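Local coordinates for protein oxidoreductase (Methanosarcina mazei, PDB 3KA7) that binds flavin-adenine dinucleotide and probably acts as an oxidoreductase of the flavin-containing amine oxidoreductase family, at residues Cys67-Val72 / Val76-Ser81; Glu259-Glu264 / Ala268-Val273; Arg305-Val310 / Lys354-Gly359; Gly386-Thr389 / Leu394-Val397. All blocks are in the same frame, centred on the assembly; numbering follows the deposited sequence.

How the interactions relate
Interactions 1 to 4 follow one another along a single chain. Interactions 2 and 4 are neighbours, their centres about 14 Å apart, and touch where Tyr269 of helix 267-275 packs on Glu388 and Thr389 beside strand 394-396, an outermost strand of the five-stranded parallel sheet. Interaction 3 lies about 44 Å from interaction 2, centre to centre, across the chain's centre, where helix 342-356 meets the seven-stranded mixed sheet. Interaction 1, joining helix 64-71 to strand 78-80, lies about 25 Å from interaction 4 and 31 Å from interaction 3, centre to centre. Interactions 1, 3 and 4 bring side chains within about 6 to 11 Å of the FAD, whereas interaction 2 is a surface contact.

Interaction 1: Cys67-Val72 / Val76-Ser81; sequences CFLKEV and VNIVRS
Val76 reaches Leu69 after a short loop has followed helix 64-71, a helix-loop-strand connection within the FAD-binding fold of the amine oxidoreductase family. The Val76 CG1 methyl rests 3.9 Å from Leu69 CD1, the two side chains slanting past each other. It is this branch that touches because it sits between the backbone N and the carbonyl carbon (chi1 48°). Helix 195-208 covers the same small apolar patch, with Ala201 against Val76 and Leu202 against Leu69, so small and branched apolar side chains fit here. Next, Asn77 leaves the patch: it is exposed, its backbone bonds to Glu192, and its ND2 makes a weak hydrogen bond to Glu192 OE1, as suits a polar side chain at the surface. Ile78 returns to the apolar side, also touching Leu57, at the start of strand 78-80. Val79 and Ser81 then continue the antiparallel pairing, through backbone bonds to Ile190 and Thr188, and Ser81 OG is hydrogen-bonded to Thr296 O. Leu69 suits the helix side because CG, anti to the carbonyl carbon (chi1 -68°), carries CD1 out to where both Val76 and Ile78 can be met: in a looser contact, Leu69 CD1 meets Ile78 CD1 at 4.3 Å.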
loop_
_atom_site.group_PDB
_atom_site.type_symbol
_atom_site.label_atom_id
_atom_site.label_comp_id
_atom_site.label_asym_id
_atom_site.label_seq_id
_atom_site.Cartn_x
_atom_site.Cartn_y
_atom_site.Cartn_z
ATOM N N CYS A 67 7.707 0.592 -13.653
ATOM C CA CYS A 67 7.493 0.514 -15.095
ATOM C C CYS A 67 6.640 1.671 -15.614
ATOM O O CYS A 67 6.954 2.280 -16.641
ATOM C CB CYS A 67 6.842 -0.814 -15.454
ATOM S SG CYS A 67 7.940 -2.199 -15.135
ATOM N N PHE A 68 5.554 1.973 -14.904
ATOM C CA PHE A 68 4.715 3.130 -15.252
ATOM C C PHE A 68 5.547 4.411 -15.329
ATOM O O PHE A 68 5.420 5.204 -16.275
ATOM C CB PHE A 68 3.610 3.303 -14.202
ATOM C CG PHE A 68 2.376 4.019 -14.714
ATOM C CD1 PHE A 68 1.173 3.334 -14.876
ATOM C CD2 PHE A 68 2.412 5.380 -15.009
ATOM C CE1 PHE A 68 0.026 3.996 -15.324
ATOM C CE2 PHE A 68 1.272 6.041 -15.462
ATOM C CZ PHE A 68 0.076 5.342 -15.624
ATOM N N LEU A 69 6.395 4.612 -14.322
ATOM C CA LEU A 69 7.245 5.791 -14.271
ATOM C C LEU A 69 8.158 5.890 -15.499
ATOM O O LEU A 69 8.317 6.968 -16.070
ATOM C CB LEU A 69 8.066 5.801 -12.984
ATOM C CG LEU A 69 7.245 6.019 -11.697
ATOM C CD1 LEU A 69 8.094 5.876 -10.424
ATOM C CD2 LEU A 69 6.594 7.380 -11.734
ATOM N N LYS A 70 8.769 4.777 -15.899
ATOM C CA LYS A 70 9.556 4.785 -17.140
ATOM C C LYS A 70 8.689 5.049 -18.381
ATOM O O LYS A 70 9.117 5.742 -19.315
ATOM C CB LYS A 70 10.326 3.471 -17.305
ATOM C CG LYS A 70 11.421 3.259 -16.276
ATOM C CD LYS A 70 12.255 2.018 -16.628
ATOM C CE LYS A 70 13.416 1.828 -15.660
ATOM N NZ LYS A 70 14.132 0.539 -15.931
ATOM N N GLU A 71 7.478 4.503 -18.404
ATOM C CA GLU A 71 6.584 4.704 -19.547
ATOM C C GLU A 71 6.183 6.160 -19.776
ATOM O O GLU A 71 5.977 6.586 -20.926
ATOM C CB GLU A 71 5.345 3.831 -19.411
ATOM C CG GLU A 71 5.662 2.347 -19.582
ATOM C CD GLU A 71 4.450 1.451 -19.402
ATOM O OE1 GLU A 71 3.512 1.824 -18.659
ATOM O OE2 GLU A 71 4.440 0.356 -19.998
ATOM N N VAL A 72 6.049 6.918 -18.688
ATOM C CA VAL A 72 5.700 8.339 -18.789
ATOM C C VAL A 72 6.948 9.215 -18.715
ATOM O O VAL A 72 6.866 10.444 -18.631
ATOM C CB VAL A 72 4.649 8.771 -17.737
ATOM C CG1 VAL A 72 3.332 8.005 -17.953
ATOM C CG2 VAL A 72 5.182 8.582 -16.321
ATOM N N VAL A 76 13.213 9.270 -11.586
ATOM C CA VAL A 76 13.451 9.114 -10.153
ATOM C C VAL A 76 14.193 7.819 -9.879
ATOM O O VAL A 76 13.893 6.783 -10.473
ATOM C CB VAL A 76 12.149 9.188 -9.324
ATOM C CG1 VAL A 76 11.083 8.296 -9.924
ATOM C CG2 VAL A 76 12.421 8.800 -7.867
ATOM N N ASN A 77 15.182 7.906 -9.000
ATOM C CA ASN A 77 16.044 6.789 -8.673
ATOM C C ASN A 77 15.366 5.891 -7.656
ATOM O O ASN A 77 15.042 6.336 -6.557
ATOM C CB ASN A 77 17.366 7.307 -8.091
ATOM C CG ASN A 77 18.333 6.188 -7.744
ATOM O OD1 ASN A 77 18.402 5.178 -8.445
ATOM N ND2 ASN A 77 19.096 6.370 -6.668
ATOM N N ILE A 78 15.139 4.634 -8.025
ATOM C CA ILE A 78 14.637 3.656 -7.060
ATOM C C ILE A 78 15.716 2.616 -6.823
ATOM O O ILE A 78 16.161 1.959 -7.767
ATOM C CB ILE A 78 13.368 2.946 -7.558
ATOM C CG1 ILE A 78 12.304 3.968 -7.964
ATOM C CG2 ILE A 78 12.830 2.017 -6.472
ATOM C CD1 ILE A 78 11.133 3.374 -8.729
ATOM N N VAL A 79 16.146 2.479 -5.578
ATOM C CA VAL A 79 17.182 1.503 -5.248
ATOM C C VAL A 79 16.567 0.200 -4.769
ATOM O O VAL A 79 15.613 0.203 -3.971
ATOM C CB VAL A 79 18.149 2.023 -4.187
ATOM C CG1 VAL A 79 19.374 1.120 -4.132
ATOM C CG2 VAL A 79 18.564 3.477 -4.498
ATOM N N ARG A 80 17.096 -0.913 -5.273
ATOM C CA ARG A 80 16.657 -2.236 -4.830
ATOM C C ARG A 80 17.120 -2.505 -3.398
ATOM O O ARG A 80 18.298 -2.328 -3.067
ATOM C CB ARG A 80 17.179 -3.327 -5.775
ATOM C CG ARG A 80 16.840 -4.744 -5.357
ATOM C CD ARG A 80 15.351 -5.049 -5.397
ATOM N NE ARG A 80 14.787 -4.926 -6.743
ATOM C CZ ARG A 80 14.957 -5.808 -7.722
ATOM N NH1 ARG A 80 15.689 -6.896 -7.523
ATOM N NH2 ARG A 80 14.387 -5.608 -8.908
ATOM N N SER A 81 16.190 -2.928 -2.546
ATOM C CA SER A 81 16.502 -3.210 -1.148
ATOM C C SER A 81 17.328 -4.490 -1.004
ATOM O O SER A 81 17.260 -5.389 -1.843
ATOM C CB SER A 81 15.217 -3.404 -0.340
ATOM O OG SER A 81 14.441 -2.225 -0.239
#

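Interaction 2: Glu259-Glu264 / Ala268-Val273; sequences EALSKE and AYFKMV
Phe270 receives Lys263 across one face of its ring, and the two side chains run at about a right angle. Lys263 CG stands 4.0 Å from the centroid of the Phe270 ring and 18° off the ring normal, a CH-pi contact made by the aliphatic part of the lysine. Beyond it the chain stays extended until its last torsion, which bends (chi4 -52°) and brings Lys263 NZ within 3.4 Å of Phe270 CE1. A lysine suits this exposed position because its methylenes can lie on an aromatic ring while its charged end sits beside the ring at the protein surface. From another direction Leu261 CB touches Phe270 CZ at 3.9 Å, and Ser262 O comes obliquely to Phe270 CE2 at 3.5 Å.

Leu261 divides its contacts: the CB end serves Phe270, whereas CD2 reaches Tyr269 CD2 at 4.1 Å. The Tyr269 ring, swung anti to its own N (chi1 -166°), has Val273 CG2 from the next helical turn over one face. Its hydroxyl is hydrogen-bonded to His250 ND1, so this tyrosine combines an apolar flank with a polar end tied to helix 250-256.

Ser262 OG accepts from Ala265 N and weakly from Glu264 N, while Ser262 N bonds to Asp266 OD2. The whole is a surface helix-loop-helix connection, in which the loop leading from helix 250-256 folds back over the first turn of helix 267-275.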
loop_
_atom_site.group_PDB
_atom_site.type_symbol
_atom_site.label_atom_id
_atom_site.label_comp_id
_atom_site.label_asym_id
_atom_site.label_seq_id
_atom_site.Cartn_x
_atom_site.Cartn_y
_atom_site.Cartn_z
ATOM N N GLU A 259 -26.803 12.262 -7.031
ATOM C CA GLU A 259 -27.996 12.752 -7.737
ATOM C C GLU A 259 -28.329 11.960 -8.998
ATOM O O GLU A 259 -29.461 12.014 -9.503
ATOM C CB GLU A 259 -27.818 14.222 -8.093
ATOM C CG GLU A 259 -28.119 15.167 -6.962
ATOM C CD GLU A 259 -27.842 16.609 -7.335
ATOM O OE1 GLU A 259 -26.658 16.990 -7.435
ATOM O OE2 GLU A 259 -28.812 17.363 -7.528
ATOM N N ALA A 260 -27.351 11.214 -9.505
ATOM C CA ALA A 260 -27.533 10.498 -10.760
ATOM C C ALA A 260 -27.732 9.000 -10.568
ATOM O O ALA A 260 -28.198 8.304 -11.471
ATOM C CB ALA A 260 -26.357 10.767 -11.693
ATOM N N LEU A 261 -27.395 8.497 -9.387
ATOM C CA LEU A 261 -27.466 7.062 -9.142
ATOM C C LEU A 261 -28.890 6.558 -8.861
ATOM O O LEU A 261 -29.663 7.220 -8.181
ATOM C CB LEU A 261 -26.540 6.679 -7.983
ATOM C CG LEU A 261 -25.055 6.524 -8.324
ATOM C CD1 LEU A 261 -24.246 6.439 -7.036
ATOM C CD2 LEU A 261 -24.827 5.284 -9.172
ATOM N N SER A 262 -29.212 5.371 -9.366
ATOM C CA SER A 262 -30.529 4.775 -9.133
ATOM C C SER A 262 -30.429 3.496 -8.307
ATOM O O SER A 262 -29.754 2.548 -8.702
ATOM C CB SER A 262 -31.234 4.490 -10.464
ATOM O OG SER A 262 -32.357 3.635 -10.279
ATOM N N LYS A 263 -31.105 3.469 -7.162
ATOM C CA LYS A 263 -31.109 2.272 -6.321
ATOM C C LYS A 263 -31.714 1.104 -7.073
ATOM O O LYS A 263 -31.479 -0.058 -6.732
ATOM C CB LYS A 263 -31.891 2.510 -5.027
ATOM C CG LYS A 263 -31.148 3.356 -4.008
ATOM C CD LYS A 263 -31.900 3.428 -2.690
ATOM C CE LYS A 263 -31.109 4.218 -1.652
ATOM N NZ LYS A 263 -29.718 3.703 -1.511
ATOM N N GLU A 264 -32.505 1.421 -8.095
ATOM C CA GLU A 264 -33.137 0.410 -8.924
ATOM C C GLU A 264 -32.229 -0.018 -10.067
ATOM O O GLU A 264 -31.771 -1.162 -10.116
ATOM C CB GLU A 264 -34.468 0.932 -9.478
ATOM C CG GLU A 264 -35.598 0.960 -8.450
ATOM C CD GLU A 264 -36.853 1.649 -8.967
ATOM O OE1 GLU A 264 -37.040 1.721 -10.204
ATOM O OE2 GLU A 264 -37.654 2.123 -8.131
ATOM N N ALA A 268 -26.820 -3.303 -8.461
ATOM C CA ALA A 268 -25.576 -4.074 -8.323
ATOM C C ALA A 268 -24.415 -3.208 -7.827
ATOM O O ALA A 268 -23.628 -3.641 -6.982
ATOM C CB ALA A 268 -25.217 -4.757 -9.626
ATOM N N TYR A 269 -24.334 -1.981 -8.340
ATOM C CA TYR A 269 -23.316 -1.023 -7.905
ATOM C C TYR A 269 -23.483 -0.597 -6.441
ATOM O O TYR A 269 -22.501 -0.516 -5.702
ATOM C CB TYR A 269 -23.283 0.203 -8.827
ATOM C CG TYR A 269 -22.049 1.067 -8.639
ATOM C CD1 TYR A 269 -20.793 0.619 -9.034
ATOM C CD2 TYR A 269 -22.144 2.326 -8.060
ATOM C CE1 TYR A 269 -19.664 1.404 -8.863
ATOM C CE2 TYR A 269 -21.021 3.118 -7.878
ATOM C CZ TYR A 269 -19.783 2.655 -8.282
ATOM O OH TYR A 269 -18.668 3.450 -8.096
ATOM N N PHE A 270 -24.722 -0.337 -6.018
ATOM C CA PHE A 270 -24.992 -0.039 -4.617
ATOM C C PHE A 270 -24.549 -1.184 -3.704
ATOM O O PHE A 270 -23.968 -0.951 -2.644
ATOM C CB PHE A 270 -26.477 0.255 -4.389
ATOM C CG PHE A 270 -26.860 1.692 -4.625
ATOM C CD1 PHE A 270 -26.837 2.605 -3.589
ATOM C CD2 PHE A 270 -27.263 2.122 -5.879
ATOM C CE1 PHE A 270 -27.193 3.926 -3.797
ATOM C CE2 PHE A 270 -27.621 3.442 -6.096
ATOM C CZ PHE A 270 -27.593 4.345 -5.058
ATOM N N LYS A 271 -24.830 -2.415 -4.126
ATOM C CA LYS A 271 -24.509 -3.585 -3.321
ATOM C C LYS A 271 -23.004 -3.713 -3.185
ATOM O O LYS A 271 -22.485 -3.973 -2.097
ATOM C CB LYS A 271 -25.074 -4.851 -3.957
ATOM C CG LYS A 271 -24.899 -6.081 -3.082
ATOM C CD LYS A 271 -25.574 -7.289 -3.723
ATOM C CE LYS A 271 -25.962 -8.335 -2.685
ATOM N NZ LYS A 271 -24.792 -8.921 -1.991
HETATM N N MSE A 272 -22.318 -3.506 -4.304
HETATM C CA MSE A 272 -20.867 -3.572 -4.368
HETATM C C MSE A 272 -20.245 -2.542 -3.419
HETATM O O MSE A 272 -19.374 -2.871 -2.609
HETATM C CB MSE A 272 -20.415 -3.314 -5.809
HETATM C CG MSE A 272 -18.932 -3.504 -6.051
HETATM SE SE MSE A 272 -17.858 -2.016 -5.407
HETATM C CE MSE A 272 -16.777 -3.189 -4.277
ATOM N N VAL A 273 -20.701 -1.298 -3.534
ATOM C CA VAL A 273 -20.180 -0.209 -2.714
ATOM C C VAL A 273 -20.403 -0.501 -1.235
ATOM O O VAL A 273 -19.544 -0.239 -0.404
ATOM C CB VAL A 273 -20.818 1.139 -3.083
ATOM C CG1 VAL A 273 -20.392 2.223 -2.098
ATOM C CG2 VAL A 273 -20.445 1.521 -4.512
#

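Interaction 3: Arg305-Val310 / Lys354-Gly359; sequences RRINGV and KEIFPG
Ile307 and Ile356 mark the closest backbone approach, their CA atoms 9.2 Å apart, and side chains from both segments fill the gap between strand 307-311 and the end of helix 342-356. At the exposed end of the contact Arg305 and Glu355, both extended (Glu355 chi2 176°, Arg305 from CG to NE), form a two-pronged salt bridge, long enough to span well-separated backbones. Arg305 NH2 donates to Glu355 OE2 over 3.0 Å, nearly straight at 165°, and Arg305 NH1 to Glu355 OE1 over the same distance, a more bent and weaker bond. Glu355 OE2 lies near the guanidinium plane; the two flat groups are turned 47° apart, and Arg305 NH2 meets this oxygen from above the carboxylate plane. Asp352 is a second partner of Arg305 NH1, and its other oxygen accepts from the backbone N of Arg306 and of Ile307.

Here the C-terminal turn of the helix packs on the seven-stranded mixed sheet, in which strand 307-311 lies between strands 298-300 and 326-334. Inside, branched aliphatics suit this interface: Ile356 CD1 pushes between the branches of Ile307 and lies 3.9 Å from Ile307 CG2. Phe357, just past the helix, has Ile356 CG2 3.5 Å above its ring plane, over its centre. Val310 and Phe357 point toward each other, and Val310 CG2 meets the edge of the ring, near its plane, 4.1 Å from Phe357 CZ.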
loop_
_atom_site.group_PDB
_atom_site.type_symbol
_atom_site.label_atom_id
_atom_site.label_comp_id
_atom_site.label_asym_id
_atom_site.label_seq_id
_atom_site.Cartn_x
_atom_site.Cartn_y
_atom_site.Cartn_z
ATOM N N ARG A 305 3.003 -8.892 19.983
ATOM C CA ARG A 305 1.573 -8.682 20.232
ATOM C C ARG A 305 0.878 -8.121 18.993
ATOM O O ARG A 305 -0.213 -8.566 18.638
ATOM C CB ARG A 305 1.366 -7.679 21.368
ATOM C CG ARG A 305 1.977 -8.082 22.704
ATOM C CD ARG A 305 2.234 -6.850 23.560
ATOM N NE ARG A 305 2.915 -7.203 24.801
ATOM C CZ ARG A 305 4.218 -7.442 24.889
ATOM N NH1 ARG A 305 4.996 -7.353 23.816
ATOM N NH2 ARG A 305 4.750 -7.769 26.058
ATOM N N ARG A 306 1.517 -7.146 18.345
ATOM C CA ARG A 306 0.881 -6.398 17.250
ATOM C C ARG A 306 1.816 -6.027 16.090
ATOM O O ARG A 306 1.413 -6.097 14.931
ATOM C CB ARG A 306 0.224 -5.125 17.781
ATOM C CG ARG A 306 -1.028 -5.377 18.588
ATOM C CD ARG A 306 -2.107 -5.883 17.662
ATOM N NE ARG A 306 -3.234 -6.510 18.337
ATOM C CZ ARG A 306 -3.926 -5.954 19.311
ATOM N NH1 ARG A 306 -3.596 -4.737 19.721
ATOM N NH2 ARG A 306 -4.957 -6.596 19.864
ATOM N N ILE A 307 3.036 -5.588 16.388
ATOM C CA ILE A 307 3.935 -5.110 15.316
ATOM C C ILE A 307 4.269 -6.230 14.328
ATOM O O ILE A 307 4.671 -7.323 14.730
ATOM C CB ILE A 307 5.219 -4.471 15.885
ATOM C CG1 ILE A 307 4.858 -3.147 16.582
ATOM C CG2 ILE A 307 6.212 -4.181 14.770
ATOM C CD1 ILE A 307 6.034 -2.437 17.262
ATOM N N ASN A 308 4.046 -5.975 13.040
ATOM C CA ASN A 308 4.286 -6.994 12.004
ATOM C C ASN A 308 5.654 -6.882 11.349
ATOM O O ASN A 308 6.218 -7.867 10.855
ATOM C CB ASN A 308 3.228 -6.896 10.913
ATOM C CG ASN A 308 1.834 -7.061 11.451
ATOM O OD1 ASN A 308 1.023 -6.159 11.323
ATOM N ND2 ASN A 308 1.558 -8.213 12.092
ATOM N N GLY A 309 6.175 -5.668 11.296
ATOM C CA GLY A 309 7.516 -5.494 10.758
ATOM C C GLY A 309 7.945 -4.047 10.816
ATOM O O GLY A 309 7.184 -3.169 11.222
ATOM N N VAL A 310 9.178 -3.802 10.411
ATOM C CA VAL A 310 9.697 -2.460 10.473
ATOM C C VAL A 310 10.689 -2.246 9.343
ATOM O O VAL A 310 11.251 -3.219 8.826
ATOM C CB VAL A 310 10.283 -2.184 11.897
ATOM C CG1 VAL A 310 10.251 -3.429 12.781
ATOM C CG2 VAL A 310 11.617 -1.488 11.865
ATOM N N LYS A 354 10.023 -2.743 22.982
ATOM C CA LYS A 354 10.993 -3.070 24.023
ATOM C C LYS A 354 11.565 -4.471 23.830
ATOM O O LYS A 354 12.695 -4.748 24.235
ATOM C CB LYS A 354 10.328 -2.969 25.394
ATOM C CG LYS A 354 9.725 -1.604 25.693
ATOM C CD LYS A 354 8.969 -1.652 27.026
ATOM C CE LYS A 354 8.154 -0.386 27.269
ATOM N NZ LYS A 354 7.601 -0.393 28.654
ATOM N N GLU A 355 10.775 -5.343 23.211
ATOM C CA GLU A 355 11.166 -6.738 22.998
ATOM C C GLU A 355 11.865 -6.929 21.656
ATOM O O GLU A 355 12.734 -7.786 21.511
ATOM C CB GLU A 355 9.946 -7.659 23.125
ATOM C CG GLU A 355 9.340 -7.648 24.539
ATOM C CD GLU A 355 8.063 -8.464 24.692
ATOM O OE1 GLU A 355 7.515 -8.977 23.695
ATOM O OE2 GLU A 355 7.593 -8.582 25.839
ATOM N N ILE A 356 11.476 -6.120 20.674
ATOM C CA ILE A 356 12.111 -6.133 19.363
ATOM C C ILE A 356 13.490 -5.480 19.429
ATOM O O ILE A 356 14.457 -5.992 18.881
ATOM C CB ILE A 356 11.232 -5.415 18.299
ATOM C CG1 ILE A 356 9.858 -6.101 18.192
ATOM C CG2 ILE A 356 11.925 -5.429 16.960
ATOM C CD1 ILE A 356 8.798 -5.265 17.422
ATOM N N PHE A 357 13.577 -4.361 20.135
ATOM C CA PHE A 357 14.789 -3.554 20.138
ATOM C C PHE A 357 15.315 -3.319 21.554
ATOM O O PHE A 357 15.553 -2.183 21.936
ATOM C CB PHE A 357 14.502 -2.209 19.463
ATOM C CG PHE A 357 14.137 -2.325 18.007
ATOM C CD1 PHE A 357 14.977 -2.991 17.127
ATOM C CD2 PHE A 357 12.971 -1.754 17.519
ATOM C CE1 PHE A 357 14.666 -3.094 15.781
ATOM C CE2 PHE A 357 12.649 -1.859 16.163
ATOM C CZ PHE A 357 13.496 -2.526 15.303
ATOM N N PRO A 358 15.502 -4.397 22.328
ATOM C CA PRO A 358 15.903 -4.220 23.717
ATOM C C PRO A 358 17.228 -3.462 23.876
ATOM O O PRO A 358 18.211 -3.753 23.191
ATOM C CB PRO A 358 16.018 -5.662 24.240
ATOM C CG PRO A 358 16.322 -6.477 23.039
ATOM C CD PRO A 358 15.487 -5.818 21.936
ATOM N N GLY A 359 17.235 -2.481 24.770
ATOM C CA GLY A 359 18.466 -1.768 25.104
ATOM C C GLY A 359 18.948 -0.804 24.039
ATOM O O GLY A 359 19.989 -0.160 24.203
#

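Interaction 4: Gly386-Thr389 / Leu394-Val397; sequences GNET and LYVV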
loop_
_atom_site.group_PDB
_atom_site.type_symbol
_atom_site.label_atom_id
_atom_site.label_comp_id
_atom_site.label_asym_id
_atom_site.label_seq_id
_atom_site.Cartn_x
_atom_site.Cartn_y
_atom_site.Cartn_z
ATOM N N GLY A 386 -13.581 -3.694 -9.825
ATOM C CA GLY A 386 -12.962 -3.089 -10.993
ATOM C C GLY A 386 -12.910 -1.578 -10.906
ATOM O O GLY A 386 -13.209 -0.985 -9.864
ATOM N N ASN A 387 -12.534 -0.937 -12.010
ATOM C CA ASN A 387 -12.397 0.515 -12.033
ATOM C C ASN A 387 -13.568 1.212 -12.697
ATOM O O ASN A 387 -13.568 2.433 -12.800
ATOM C CB ASN A 387 -11.138 0.932 -12.796
ATOM C CG ASN A 387 -9.924 0.235 -12.313
ATOM O OD1 ASN A 387 -9.351 0.615 -11.280
ATOM N ND2 ASN A 387 -9.492 -0.799 -13.056
ATOM N N GLU A 388 -14.558 0.451 -13.160
ATOM C CA GLU A 388 -15.688 1.065 -13.856
ATOM C C GLU A 388 -16.822 1.444 -12.917
ATOM O O GLU A 388 -16.893 0.959 -11.793
ATOM C CB GLU A 388 -16.206 0.137 -14.957
ATOM C CG GLU A 388 -15.124 -0.169 -15.986
ATOM C CD GLU A 388 -15.626 -0.891 -17.220
ATOM O OE1 GLU A 388 -16.781 -1.360 -17.236
ATOM O OE2 GLU A 388 -14.843 -0.992 -18.183
ATOM N N THR A 389 -17.714 2.300 -13.408
ATOM C CA THR A 389 -18.872 2.748 -12.649
ATOM C C THR A 389 -20.076 2.632 -13.569
ATOM O O THR A 389 -19.929 2.236 -14.734
ATOM C CB THR A 389 -18.720 4.211 -12.177
ATOM O OG1 THR A 389 -18.832 5.109 -13.296
ATOM C CG2 THR A 389 -17.356 4.425 -11.499
ATOM N N LEU A 394 -16.555 7.720 -16.663
ATOM C CA LEU A 394 -16.157 7.859 -15.259
ATOM C C LEU A 394 -15.479 6.590 -14.768
ATOM O O LEU A 394 -16.099 5.520 -14.758
ATOM C CB LEU A 394 -17.380 8.166 -14.384
ATOM C CG LEU A 394 -17.116 8.185 -12.872
ATOM C CD1 LEU A 394 -16.125 9.273 -12.509
ATOM C CD2 LEU A 394 -18.422 8.365 -12.125
ATOM N N TYR A 395 -14.210 6.715 -14.378
ATOM C CA TYR A 395 -13.428 5.598 -13.838
ATOM C C TYR A 395 -12.874 5.911 -12.446
ATOM O O TYR A 395 -12.662 7.070 -12.098
ATOM C CB TYR A 395 -12.264 5.264 -14.770
ATOM C CG TYR A 395 -12.707 4.770 -16.141
ATOM C CD1 TYR A 395 -12.904 3.416 -16.378
ATOM C CD2 TYR A 395 -12.934 5.661 -17.183
ATOM C CE1 TYR A 395 -13.316 2.953 -17.631
ATOM C CE2 TYR A 395 -13.352 5.213 -18.436
ATOM C CZ TYR A 395 -13.533 3.854 -18.650
ATOM O OH TYR A 395 -13.946 3.389 -19.890
ATOM N N VAL A 396 -12.639 4.864 -11.667
ATOM C CA VAL A 396 -12.061 5.005 -10.327
ATOM C C VAL A 396 -10.687 4.355 -10.283
ATOM O O VAL A 396 -10.518 3.199 -10.696
ATOM C CB VAL A 396 -12.959 4.348 -9.257
ATOM C CG1 VAL A 396 -12.261 4.377 -7.874
ATOM C CG2 VAL A 396 -14.309 5.030 -9.231
ATOM N N VAL A 397 -9.703 5.103 -9.791
ATOM C CA VAL A 397 -8.364 4.567 -9.597
ATOM C C VAL A 397 -7.910 4.791 -8.160
ATOM O O VAL A 397 -8.528 5.556 -7.413
ATOM C CB VAL A 397 -7.354 5.225 -10.540
ATOM C CG1 VAL A 397 -7.773 4.977 -12.001
ATOM C CG2 VAL A 397 -7.258 6.730 -10.262
HETATM O O HOH W 1 -14.713 0.849 -20.200
HETATM O O HOH W 2 -17.011 3.319 -16.083
#
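Asn387 and Val396 share a nearly straight hydrogen bond between loop 386-389 and strand 394-396: Val396 N donates to Asn387 O over 2.8 Å at 168°. A second bond comes from a side chain. Thr389 OG1, set between its backbone N and carbonyl carbon (chi1 71°), donates to Leu394 O at 3.1 Å, approaching from well above that carbonyl's plane. Thr389 OG1 in turn accepts from Phe391 N, so the hydroxyl is engaged both as donor and as acceptor. A weaker CH contact has Tyr395 CA 3.3 Å from Asn387 O.

Water extends the polar network. Water 2 accepts from Thr389 N at 2.9 Å and is placed to donate to Leu394 O at 2.7 Å, bridging the two backbones. Near the surface, water 1 joins Glu388 OE2 to Tyr395 OH; Glu388 OE2 is also in a salt bridge with Lys422, its stronger partner.

Apolar contacts fill in between. Thr389 CG2 packs 3.8 Å from Val396 CG2, the two side chains crossing near a right angle, showing threonine's value in offering a hydroxyl and a methyl from one CB. Glu388 runs alongside Tyr395, with Glu388 CG 4.0 Å from Tyr395 CE1.

Tyr395 turns its backbone bonds to Val244 and Ser246 of the neighbouring parallel strand; Val397 follows, its side chain about 6 Å from the bound FAD and near Gly11, so the strand leads to the cofactor site. This implies that Val396 N is met by a loop carbonyl, and Leu394 O by the threonine hydroxyl and water 2, rather than by another strand.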